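Local coordinates for protein homocitrate synthase (Sulfolobus acidocaldarius, PDB 6KTQ) that catalyses the aldol-type condensation of 2-oxoglutarate with acetyl-CoA to homocitrate, the first step of lysine biosynthesis through alpha-aminoadipate, at residues A[344-349]-A[357-362]; A[238-243]-A[270-275]; A[302-305]-A[311-314]; A[42-45]-A[50-53]. All blocks are in the same frame, centred on the assembly; numbering follows the deposited sequence.

Contact 1 (A[344-349]-A[357-362]); sequences RDYVID and VKDRFD
Y346 reaches from a short strand to helix 354-364 and delivers its phenol to D359, a worked example of an aromatic side chain spanning two elements without backbone contact. At its root the torsion matters: CG lies between the backbone N and the carbonyl carbon (chi1 65°), which sends the ring across the gap. CB, CG and the near ring carbons make no contact with 357-362, and the side chain also packs on V322 of helix 319-327. Contact begins at the far half of the ring, where CE2 is 3.3 Å from D359 OD2. That oxygen lies in the ring plane, at its edge, while the ring and carboxylate planes are 52° apart. At the tip, Y346 OH donates to D359 OD2 over 2.6 Å, using the anti lone pair of that oxygen, and abuts R360 CB at 3.5 Å. A phenylalanine here would probably leave D359 OD2 without its hydroxyl mate. Beside the phenol, I348 CD1 rests on R360 CB at 3.9 Å; the R360 guanidinium turns elsewhere, to a salt bridge with D391. Both segments lie in the post-HMGL region of homocitrate synthases, where helices 370-381 and 391-402 pack on I348 through I380 and L394. The chemistry is mixed: one short bond from a neutral donor, likely to favour ionised D359, is backed by aliphatic packing from I348, just past strand 345-346, joining strand and loop to the helix.

Contact 2 (A[238-243]-A[270-275]); sequences NVLAAA and AAALKY
Segments 238-243 and 270-275, on helices 235-244 and 266-277, come nearest at L240 and L273, whose CA atoms are 7.2 Å apart, and no hydrogen bond joins them. L240 does most of the work with its two methyls, which divide their partners between them. L240 CD1 touches A272 CB at 3.7 Å and comes within 3.9 Å of A272 O. CD2 instead meets the branch of L273, with CD2 of L240 at 3.7 Å from CD2 of L273 and CG of L273 just behind. In both leucines CG is set anti to the carbonyl carbon (chi1 -64° for L240, -70° for L273), and the two side chains lie alongside one another with their chains running opposite ways, meshing methyl against methyl. With an alanine here in place of L240, A272 CB and the L273 methyl would probably lose their neighbour, and a gap would open between the helices. Further along, L240 and A243 also pack on F277 of helix 266-277, while V239 turns to I226 and A228 of strand 223-228. The pair are thus successive outer helices of the TIM barrel, following strands 223-228 and 249-252, and this contact joins them side by side around the barrel wall.

Contact 3 (A[302-305]-A[311-314]); sequences LPPN and DYAF
P304 lays its CB over the face of the Y312 ring, close to the centre, in a CH-pi contact 3.6 Å from the ring centroid and 12° off the ring normal. Pyrrolidine and phenol extend in the same direction, flank to flank, and the proline follows the aromatic ring instead of poking into it; P304 CG extends the overlap to Y312 CE2 at 3.8 Å. CG of Y312 is anti to the carbonyl carbon and sits beside the backbone N (chi1 -59°), on the side where P304 lies. D311 flanks the same proline, its CB at 3.8 Å from P304 CB and its OD2 lying about as near to that carbon. The principle illustrated is a loop closed on itself by one backbone bond and one CH-pi contact: both segments belong to the irregular connection that leads from helix 287-298 to strand 315-316, and Y312 N donates to P304 O across 2.8 Å, nearly straight at 167°. The donor sits somewhat out of the carbonyl plane. D311 N also lies close to P304 O, but its angle is poor for a bond, and it donates instead to a water at 2.8 Å, which in turn donates to P303 O. Direct bond and water bridge thus run next to each other between adjacent peptide groups. At the ends of the loop, L302 N bonds to E295 of helix 287-298, and F314 packs on P337 and F340.

Contact 4 (A[42-45]-A[50-53]); sequences EGEQ and VFTT
E44 approaches F51 with chi1 at -144°, well off a staggered value, and an extended chain beyond CG (chi2 -173°), which carries the carboxylate across to the backbone beyond V50. F51 runs the other way past the E44 chain, and E44 CG meets F51 CD2 at 3.7 Å. Carboxylate and ring are nearly parallel, 19° apart. The polar link is a side chain gripping main chain: F51 N donates to E44 OE2 over 2.8 Å in an almost straight bond, arriving on the anti side and somewhat out of the carboxylate plane. V50 CA adds a contact to the same oxygen, E44 OE2, at 3.6 Å. The other oxygen, OE1, makes a salt bridge with R56, so each carboxylate oxygen has a partner.

The first residue of the segment 42-45, E42, binds the zinc ion with H227 and H229 and touches the bound 2-oxoglutarate. This loop follows strand 31-37 of the barrel and leads into helix 53-66, where T52 is the N-cap; E44 also packs on I82 of helix 80-94.

How the contacts relate
The four contacts illustrate how chemistry varies with place. Contacts 1, 2 and 4 are partly buried; contact 3 is at the surface. Contact 2 is purely apolar and joins two helices of the barrel, whereas contact 4 lies in a barrel loop and uses a carboxylate to hold backbone beside the zinc-binding glutamate. Contact 3 relies on a backbone bond, a CH-pi contact and a water. Contact 1, far from the active site, pairs a phenol with a carboxylate. Contacts 1 and 3 touch, D345 N being 3.0 Å from F314 O in a probable hydrogen bond, which sets strand 345-346 beside the start of strand 315-316 in the parallel two-stranded sheet; contacts 2 and 4 do not touch.

Contact 1 (A[344-349]-A[357-362])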
loop_
_atom_site.group_PDB
_atom_site.type_symbol
_atom_site.label_atom_id
_atom_site.label_comp_id
_atom_site.label_asym_id
_atom_site.label_seq_id
_atom_site.Cartn_x
_atom_site.Cartn_y
_atom_site.Cartn_z
ATOM N N ARG A 344 15.428 24.843 -22.665
ATOM C CA ARG A 344 15.246 25.925 -21.720
ATOM C C ARG A 344 15.528 27.235 -22.421
ATOM O O ARG A 344 16.065 27.275 -23.539
ATOM C CB ARG A 344 16.189 25.769 -20.519
ATOM C CG ARG A 344 17.679 26.018 -20.821
ATOM C CD ARG A 344 18.535 25.822 -19.572
ATOM N NE ARG A 344 18.317 24.486 -19.036
ATOM C CZ ARG A 344 18.922 23.389 -19.474
ATOM N NH1 ARG A 344 19.851 23.476 -20.428
ATOM N NH2 ARG A 344 18.618 22.196 -18.947
ATOM N N ASP A 345 15.149 28.308 -21.760
ATOM C CA ASP A 345 15.458 29.629 -22.238
ATOM C C ASP A 345 15.494 30.511 -21.006
ATOM O O ASP A 345 15.121 30.073 -19.908
ATOM C CB ASP A 345 14.381 30.075 -23.240
ATOM C CG ASP A 345 14.804 31.266 -24.101
ATOM O OD1 ASP A 345 15.973 31.688 -24.067
ATOM O OD2 ASP A 345 13.942 31.789 -24.816
ATOM N N TYR A 346 15.953 31.745 -21.177
ATOM C CA TYR A 346 15.780 32.738 -20.156
ATOM C C TYR A 346 15.449 34.099 -20.754
ATOM O O TYR A 346 15.737 34.365 -21.911
ATOM C CB TYR A 346 16.967 32.777 -19.202
ATOM C CG TYR A 346 18.261 33.198 -19.817
ATOM C CD1 TYR A 346 18.558 34.561 -19.989
ATOM C CD2 TYR A 346 19.190 32.264 -20.219
ATOM C CE1 TYR A 346 19.767 34.973 -20.559
ATOM C CE2 TYR A 346 20.405 32.659 -20.790
ATOM C CZ TYR A 346 20.685 34.023 -20.964
ATOM O OH TYR A 346 21.863 34.436 -21.551
ATOM N N VAL A 347 14.804 34.943 -19.968
ATOM C CA VAL A 347 14.419 36.270 -20.440
ATOM C C VAL A 347 15.240 37.306 -19.677
ATOM O O VAL A 347 15.768 36.993 -18.626
ATOM C CB VAL A 347 12.907 36.565 -20.283
ATOM C CG1 VAL A 347 12.088 35.752 -21.272
ATOM C CG2 VAL A 347 12.424 36.333 -18.861
ATOM N N ILE A 348 15.306 38.535 -20.205
ATOM C CA ILE A 348 16.033 39.620 -19.563
ATOM C C ILE A 348 15.147 40.844 -19.434
ATOM O O ILE A 348 14.619 41.339 -20.420
ATOM C CB ILE A 348 17.328 39.959 -20.330
ATOM C CG1 ILE A 348 18.320 38.818 -20.168
ATOM C CG2 ILE A 348 17.954 41.266 -19.822
ATOM C CD1 ILE A 348 19.499 38.936 -21.081
ATOM N N ASP A 349 14.980 41.306 -18.200
ATOM C CA ASP A 349 14.259 42.531 -17.883
ATOM C C ASP A 349 14.869 43.099 -16.610
ATOM O O ASP A 349 15.972 42.697 -16.252
ATOM C CB ASP A 349 12.745 42.277 -17.803
ATOM C CG ASP A 349 12.322 41.373 -16.647
ATOM O OD1 ASP A 349 13.145 41.072 -15.731
ATOM O OD2 ASP A 349 11.105 40.998 -16.676
ATOM N N VAL A 357 23.193 38.630 -18.172
ATOM C CA VAL A 357 23.508 39.606 -19.230
ATOM C C VAL A 357 24.814 39.195 -19.941
ATOM O O VAL A 357 24.860 39.161 -21.187
ATOM C CB VAL A 357 23.535 41.038 -18.664
ATOM C CG1 VAL A 357 24.121 42.002 -19.664
ATOM C CG2 VAL A 357 22.130 41.481 -18.278
ATOM N N LYS A 358 25.841 38.813 -19.169
ATOM C CA LYS A 358 27.097 38.333 -19.750
ATOM C C LYS A 358 26.866 37.154 -20.655
ATOM O O LYS A 358 27.424 37.101 -21.759
ATOM C CB LYS A 358 28.129 37.919 -18.690
ATOM C CG LYS A 358 28.837 39.065 -18.013
ATOM C CD LYS A 358 29.975 38.601 -17.090
ATOM C CE LYS A 358 30.368 39.716 -16.117
ATOM N NZ LYS A 358 31.834 39.789 -15.825
ATOM N N ASP A 359 26.051 36.200 -20.199
ATOM C CA ASP A 359 25.812 34.994 -20.985
ATOM C C ASP A 359 25.159 35.300 -22.336
ATOM O O ASP A 359 25.545 34.724 -23.339
ATOM C CB ASP A 359 24.950 33.986 -20.226
ATOM C CG ASP A 359 24.752 32.721 -21.011
ATOM O OD1 ASP A 359 25.723 31.978 -21.160
ATOM O OD2 ASP A 359 23.663 32.511 -21.536
ATOM N N ARG A 360 24.169 36.187 -22.354
ATOM C CA ARG A 360 23.503 36.555 -23.598
ATOM C C ARG A 360 24.447 37.316 -24.567
ATOM O O ARG A 360 24.481 37.046 -25.772
ATOM C CB ARG A 360 22.255 37.393 -23.323
ATOM C CG ARG A 360 21.331 37.507 -24.512
ATOM C CD ARG A 360 20.597 36.197 -24.782
ATOM N NE ARG A 360 20.013 36.136 -26.124
ATOM C CZ ARG A 360 19.661 35.011 -26.754
ATOM N NH1 ARG A 360 19.822 33.816 -26.178
ATOM N NH2 ARG A 360 19.162 35.075 -27.982
ATOM N N PHE A 361 25.225 38.255 -24.044
ATOM C CA PHE A 361 26.254 38.892 -24.894
ATOM C C PHE A 361 27.253 37.882 -25.460
ATOM O O PHE A 361 27.631 37.947 -26.649
ATOM C CB PHE A 361 26.942 40.039 -24.146
ATOM C CG PHE A 361 26.134 41.298 -24.146
ATOM C CD1 PHE A 361 25.835 41.933 -25.342
ATOM C CD2 PHE A 361 25.652 41.835 -22.986
ATOM C CE1 PHE A 361 25.092 43.082 -25.363
ATOM C CE2 PHE A 361 24.911 42.983 -23.001
ATOM C CZ PHE A 361 24.626 43.613 -24.203
ATOM N N ASP A 362 27.671 36.930 -24.641
ATOM C CA ASP A 362 28.529 35.861 -25.134
ATOM C C ASP A 362 27.902 35.100 -26.318
ATOM O O ASP A 362 28.564 34.816 -27.330
ATOM C CB ASP A 362 28.858 34.886 -24.016
ATOM C CG ASP A 362 29.790 33.794 -24.475
ATOM O OD1 ASP A 362 30.997 34.078 -24.636
ATOM O OD2 ASP A 362 29.306 32.660 -24.721
#

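Contact 2 (A[238-243]-A[270-275])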
loop_
_atom_site.group_PDB
_atom_site.type_symbol
_atom_site.label_atom_id
_atom_site.label_comp_id
_atom_site.label_asym_id
_atom_site.label_seq_id
_atom_site.Cartn_x
_atom_site.Cartn_y
_atom_site.Cartn_z
ATOM N N ASN A 238 -5.605 14.422 -7.538
ATOM C CA ASN A 238 -6.595 13.391 -7.320
ATOM C C ASN A 238 -6.371 12.150 -8.182
ATOM O O ASN A 238 -6.504 10.980 -7.707
ATOM C CB ASN A 238 -8.023 13.946 -7.488
ATOM C CG ASN A 238 -8.482 14.748 -6.313
ATOM O OD1 ASN A 238 -9.162 15.779 -6.463
ATOM N ND2 ASN A 238 -8.207 14.257 -5.119
ATOM N N VAL A 239 -5.968 12.339 -9.427
ATOM C CA VAL A 239 -5.739 11.168 -10.262
ATOM C C VAL A 239 -4.501 10.372 -9.807
ATOM O O VAL A 239 -4.526 9.108 -9.857
ATOM C CB VAL A 239 -5.725 11.461 -11.791
ATOM C CG1 VAL A 239 -6.986 12.204 -12.204
ATOM C CG2 VAL A 239 -4.490 12.190 -12.243
ATOM N N LEU A 240 -3.452 11.071 -9.341
ATOM C CA LEU A 240 -2.274 10.365 -8.856
ATOM C C LEU A 240 -2.681 9.622 -7.571
ATOM O O LEU A 240 -2.329 8.477 -7.387
ATOM C CB LEU A 240 -1.092 11.280 -8.578
ATOM C CG LEU A 240 -0.394 12.094 -9.684
ATOM C CD1 LEU A 240 1.123 12.169 -9.438
ATOM C CD2 LEU A 240 -0.664 11.610 -11.099
ATOM N N ALA A 241 -3.442 10.268 -6.717
ATOM C CA ALA A 241 -3.879 9.606 -5.474
ATOM C C ALA A 241 -4.738 8.356 -5.773
ATOM O O ALA A 241 -4.633 7.319 -5.104
ATOM C CB ALA A 241 -4.637 10.572 -4.627
ATOM N N ALA A 242 -5.597 8.462 -6.785
ATOM C CA ALA A 242 -6.401 7.329 -7.210
ATOM C C ALA A 242 -5.531 6.173 -7.687
ATOM O O ALA A 242 -5.782 4.999 -7.367
ATOM C CB ALA A 242 -7.389 7.767 -8.285
ATOM N N ALA A 243 -4.516 6.494 -8.468
ATOM C CA ALA A 243 -3.563 5.510 -8.949
ATOM C C ALA A 243 -2.810 4.825 -7.801
ATOM O O ALA A 243 -2.590 3.612 -7.861
ATOM C CB ALA A 243 -2.585 6.135 -9.930
ATOM N N ALA A 270 0.857 13.061 -17.201
ATOM C CA ALA A 270 1.927 12.231 -17.715
ATOM C C ALA A 270 3.279 12.584 -17.068
ATOM O O ALA A 270 4.037 11.707 -16.662
ATOM C CB ALA A 270 2.015 12.366 -19.230
ATOM N N ALA A 271 3.546 13.875 -16.943
ATOM C CA ALA A 271 4.742 14.350 -16.305
ATOM C C ALA A 271 4.769 13.987 -14.822
ATOM O O ALA A 271 5.810 13.594 -14.319
ATOM C CB ALA A 271 4.852 15.859 -16.452
ATOM N N ALA A 272 3.642 14.152 -14.128
ATOM C CA ALA A 272 3.604 13.886 -12.688
ATOM C C ALA A 272 3.775 12.368 -12.427
ATOM O O ALA A 272 4.456 11.973 -11.473
ATOM C CB ALA A 272 2.337 14.439 -12.063
ATOM N N LEU A 273 3.200 11.537 -13.285
ATOM C CA LEU A 273 3.418 10.093 -13.202
ATOM C C LEU A 273 4.892 9.725 -13.457
ATOM O O LEU A 273 5.441 8.874 -12.767
ATOM C CB LEU A 273 2.518 9.321 -14.123
ATOM C CG LEU A 273 1.046 9.304 -13.740
ATOM C CD1 LEU A 273 0.264 8.669 -14.879
ATOM C CD2 LEU A 273 0.817 8.551 -12.443
ATOM N N LYS A 274 5.536 10.372 -14.418
ATOM C CA LYS A 274 6.958 10.157 -14.645
ATOM C C LYS A 274 7.783 10.488 -13.405
ATOM O O LYS A 274 8.577 9.638 -12.924
ATOM C CB LYS A 274 7.440 10.946 -15.875
ATOM C CG LYS A 274 8.933 11.051 -16.043
ATOM C CD LYS A 274 9.596 9.721 -16.274
ATOM C CE LYS A 274 11.048 9.878 -16.731
ATOM N NZ LYS A 274 11.576 8.573 -17.154
ATOM N N TYR A 275 7.593 11.696 -12.875
ATOM C CA TYR A 275 8.359 12.153 -11.740
ATOM C C TYR A 275 8.084 11.317 -10.489
ATOM O O TYR A 275 9.013 10.853 -9.843
ATOM C CB TYR A 275 8.070 13.612 -11.409
ATOM C CG TYR A 275 9.071 14.142 -10.441
ATOM C CD1 TYR A 275 10.307 14.595 -10.889
ATOM C CD2 TYR A 275 8.820 14.140 -9.068
ATOM C CE1 TYR A 275 11.263 15.049 -10.013
ATOM C CE2 TYR A 275 9.763 14.593 -8.177
ATOM C CZ TYR A 275 10.988 15.039 -8.658
ATOM O OH TYR A 275 11.934 15.534 -7.819
#

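Contact 3 (A[302-305]-A[311-314])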
loop_
_atom_site.group_PDB
_atom_site.type_symbol
_atom_site.label_atom_id
_atom_site.label_comp_id
_atom_site.label_asym_id
_atom_site.label_seq_id
_atom_site.Cartn_x
_atom_site.Cartn_y
_atom_site.Cartn_z
ATOM N N LEU A 302 -3.496 27.795 -24.842
ATOM C CA LEU A 302 -2.934 27.455 -23.542
ATOM C C LEU A 302 -2.285 28.724 -22.977
ATOM O O LEU A 302 -1.603 29.450 -23.710
ATOM C CB LEU A 302 -1.887 26.341 -23.695
ATOM C CG LEU A 302 -2.101 24.941 -23.064
ATOM C CD1 LEU A 302 -3.448 24.717 -22.399
ATOM C CD2 LEU A 302 -1.838 23.865 -24.082
ATOM N N PRO A 303 -2.486 28.998 -21.677
ATOM C CA PRO A 303 -1.762 30.108 -21.132
ATOM C C PRO A 303 -0.248 29.806 -21.098
ATOM O O PRO A 303 0.166 28.643 -21.166
ATOM C CB PRO A 303 -2.373 30.250 -19.733
ATOM C CG PRO A 303 -2.725 28.849 -19.354
ATOM C CD PRO A 303 -3.241 28.260 -20.639
ATOM N N PRO A 304 0.586 30.848 -21.054
ATOM C CA PRO A 304 2.033 30.573 -21.099
ATOM C C PRO A 304 2.541 29.863 -19.838
ATOM O O PRO A 304 3.605 29.294 -19.859
ATOM C CB PRO A 304 2.667 31.966 -21.220
ATOM C CG PRO A 304 1.635 32.908 -20.716
ATOM C CD PRO A 304 0.290 32.289 -20.993
ATOM N N ASN A 305 1.779 29.906 -18.760
ATOM C CA ASN A 305 2.153 29.230 -17.518
ATOM C C ASN A 305 1.603 27.793 -17.389
ATOM O O ASN A 305 1.644 27.187 -16.308
ATOM C CB ASN A 305 1.796 30.128 -16.296
ATOM C CG ASN A 305 0.308 30.090 -15.892
ATOM O OD1 ASN A 305 -0.061 30.555 -14.801
ATOM N ND2 ASN A 305 -0.536 29.532 -16.732
ATOM N N ASP A 311 4.401 27.883 -22.652
ATOM C CA ASP A 311 5.522 28.694 -23.140
ATOM C C ASP A 311 6.616 28.883 -22.091
ATOM O O ASP A 311 7.801 28.795 -22.413
ATOM C CB ASP A 311 5.030 30.083 -23.564
ATOM C CG ASP A 311 4.082 30.040 -24.743
ATOM O OD1 ASP A 311 4.134 29.083 -25.531
ATOM O OD2 ASP A 311 3.278 30.984 -24.885
ATOM N N TYR A 312 6.231 29.172 -20.839
ATOM C CA TYR A 312 7.194 29.519 -19.810
ATOM C C TYR A 312 7.721 28.388 -18.944
ATOM O O TYR A 312 8.533 28.674 -18.035
ATOM C CB TYR A 312 6.623 30.590 -18.863
ATOM C CG TYR A 312 6.232 31.884 -19.528
ATOM C CD1 TYR A 312 6.708 32.235 -20.776
ATOM C CD2 TYR A 312 5.391 32.772 -18.879
ATOM C CE1 TYR A 312 6.334 33.434 -21.370
ATOM C CE2 TYR A 312 5.021 33.958 -19.472
ATOM C CZ TYR A 312 5.502 34.275 -20.709
ATOM O OH TYR A 312 5.125 35.464 -21.289
ATOM N N ALA A 313 7.296 27.140 -19.190
ATOM C CA ALA A 313 7.601 26.036 -18.280
ATOM C C ALA A 313 9.104 25.882 -18.009
ATOM O O ALA A 313 9.513 25.522 -16.897
ATOM C CB ALA A 313 7.034 24.719 -18.815
ATOM N N PHE A 314 9.932 26.105 -19.020
ATOM C CA PHE A 314 11.386 26.014 -18.851
ATOM C C PHE A 314 12.086 27.360 -19.186
ATOM O O PHE A 314 13.207 27.376 -19.673
ATOM C CB PHE A 314 11.922 24.869 -19.676
ATOM C CG PHE A 314 11.304 23.543 -19.318
ATOM C CD1 PHE A 314 11.778 22.819 -18.235
ATOM C CD2 PHE A 314 10.242 23.050 -20.030
ATOM C CE1 PHE A 314 11.212 21.598 -17.889
ATOM C CE2 PHE A 314 9.652 21.839 -19.681
ATOM C CZ PHE A 314 10.154 21.108 -18.618
HETATM O O HOH W 1 1.701 28.065 -23.349
#

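Contact 4 (A[42-45]-A[50-53])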
loop_
_atom_site.group_PDB
_atom_site.type_symbol
_atom_site.label_atom_id
_atom_site.label_comp_id
_atom_site.label_asym_id
_atom_site.label_seq_id
_atom_site.Cartn_x
_atom_site.Cartn_y
_atom_site.Cartn_z
ATOM N N GLU A 42 -15.385 14.234 -23.313
ATOM C CA GLU A 42 -15.328 15.298 -22.309
ATOM C C GLU A 42 -14.807 16.611 -22.934
ATOM O O GLU A 42 -15.381 17.684 -22.695
ATOM C CB GLU A 42 -14.450 14.885 -21.132
ATOM C CG GLU A 42 -14.300 15.943 -20.027
ATOM C CD GLU A 42 -15.563 16.137 -19.206
ATOM O OE1 GLU A 42 -16.146 15.121 -18.769
ATOM O OE2 GLU A 42 -15.972 17.300 -18.958
ATOM N N GLY A 43 -13.739 16.523 -23.718
ATOM C CA GLY A 43 -13.087 17.716 -24.243
ATOM C C GLY A 43 -13.987 18.556 -25.157
ATOM O O GLY A 43 -13.905 19.792 -25.173
ATOM N N GLU A 44 -14.821 17.881 -25.945
ATOM C CA GLU A 44 -15.773 18.591 -26.811
ATOM C C GLU A 44 -16.976 19.133 -26.023
ATOM O O GLU A 44 -17.835 19.779 -26.598
ATOM C CB GLU A 44 -16.233 17.699 -27.971
ATOM C CG GLU A 44 -16.445 18.468 -29.245
ATOM C CD GLU A 44 -17.069 17.655 -30.368
ATOM O OE1 GLU A 44 -17.513 16.493 -30.153
ATOM O OE2 GLU A 44 -17.114 18.185 -31.492
ATOM N N GLN A 45 -17.050 18.889 -24.714
ATOM C CA GLN A 45 -18.081 19.536 -23.875
ATOM C C GLN A 45 -17.617 20.871 -23.307
ATOM O O GLN A 45 -18.318 21.471 -22.509
ATOM C CB GLN A 45 -18.574 18.602 -22.767
ATOM C CG GLN A 45 -19.305 17.380 -23.310
ATOM C CD GLN A 45 -19.690 16.350 -22.268
ATOM O OE1 GLN A 45 -19.569 15.167 -22.517
ATOM N NE2 GLN A 45 -20.155 16.788 -21.109
ATOM N N VAL A 50 -15.889 22.844 -30.609
ATOM C CA VAL A 50 -16.439 21.746 -31.397
ATOM C C VAL A 50 -15.358 21.332 -32.366
ATOM O O VAL A 50 -14.530 22.147 -32.743
ATOM C CB VAL A 50 -17.734 22.142 -32.157
ATOM C CG1 VAL A 50 -18.912 22.234 -31.197
ATOM C CG2 VAL A 50 -17.545 23.452 -32.930
ATOM N N PHE A 51 -15.368 20.051 -32.733
ATOM C CA PHE A 51 -14.455 19.507 -33.686
ATOM C C PHE A 51 -15.227 18.997 -34.890
ATOM O O PHE A 51 -16.303 18.453 -34.726
ATOM C CB PHE A 51 -13.747 18.293 -33.091
ATOM C CG PHE A 51 -12.953 18.604 -31.859
ATOM C CD1 PHE A 51 -12.026 19.631 -31.863
ATOM C CD2 PHE A 51 -13.121 17.858 -30.712
ATOM C CE1 PHE A 51 -11.264 19.902 -30.757
ATOM C CE2 PHE A 51 -12.359 18.128 -29.594
ATOM C CZ PHE A 51 -11.437 19.157 -29.610
ATOM N N THR A 52 -14.641 19.127 -36.074
ATOM C CA THR A 52 -15.160 18.454 -37.270
ATOM C C THR A 52 -14.809 16.979 -37.197
ATOM O O THR A 52 -13.973 16.567 -36.392
ATOM C CB THR A 52 -14.530 19.018 -38.542
ATOM O OG1 THR A 52 -13.117 18.806 -38.499
ATOM C CG2 THR A 52 -14.793 20.522 -38.626
ATOM N N THR A 53 -15.448 16.174 -38.038
ATOM C CA THR A 53 -15.125 14.750 -38.098
ATOM C C THR A 53 -13.650 14.529 -38.427
ATOM O O THR A 53 -12.959 13.760 -37.747
ATOM C CB THR A 53 -16.058 14.030 -39.091
ATOM O OG1 THR A 53 -17.372 14.021 -38.536
ATOM C CG2 THR A 53 -15.629 12.620 -39.329
#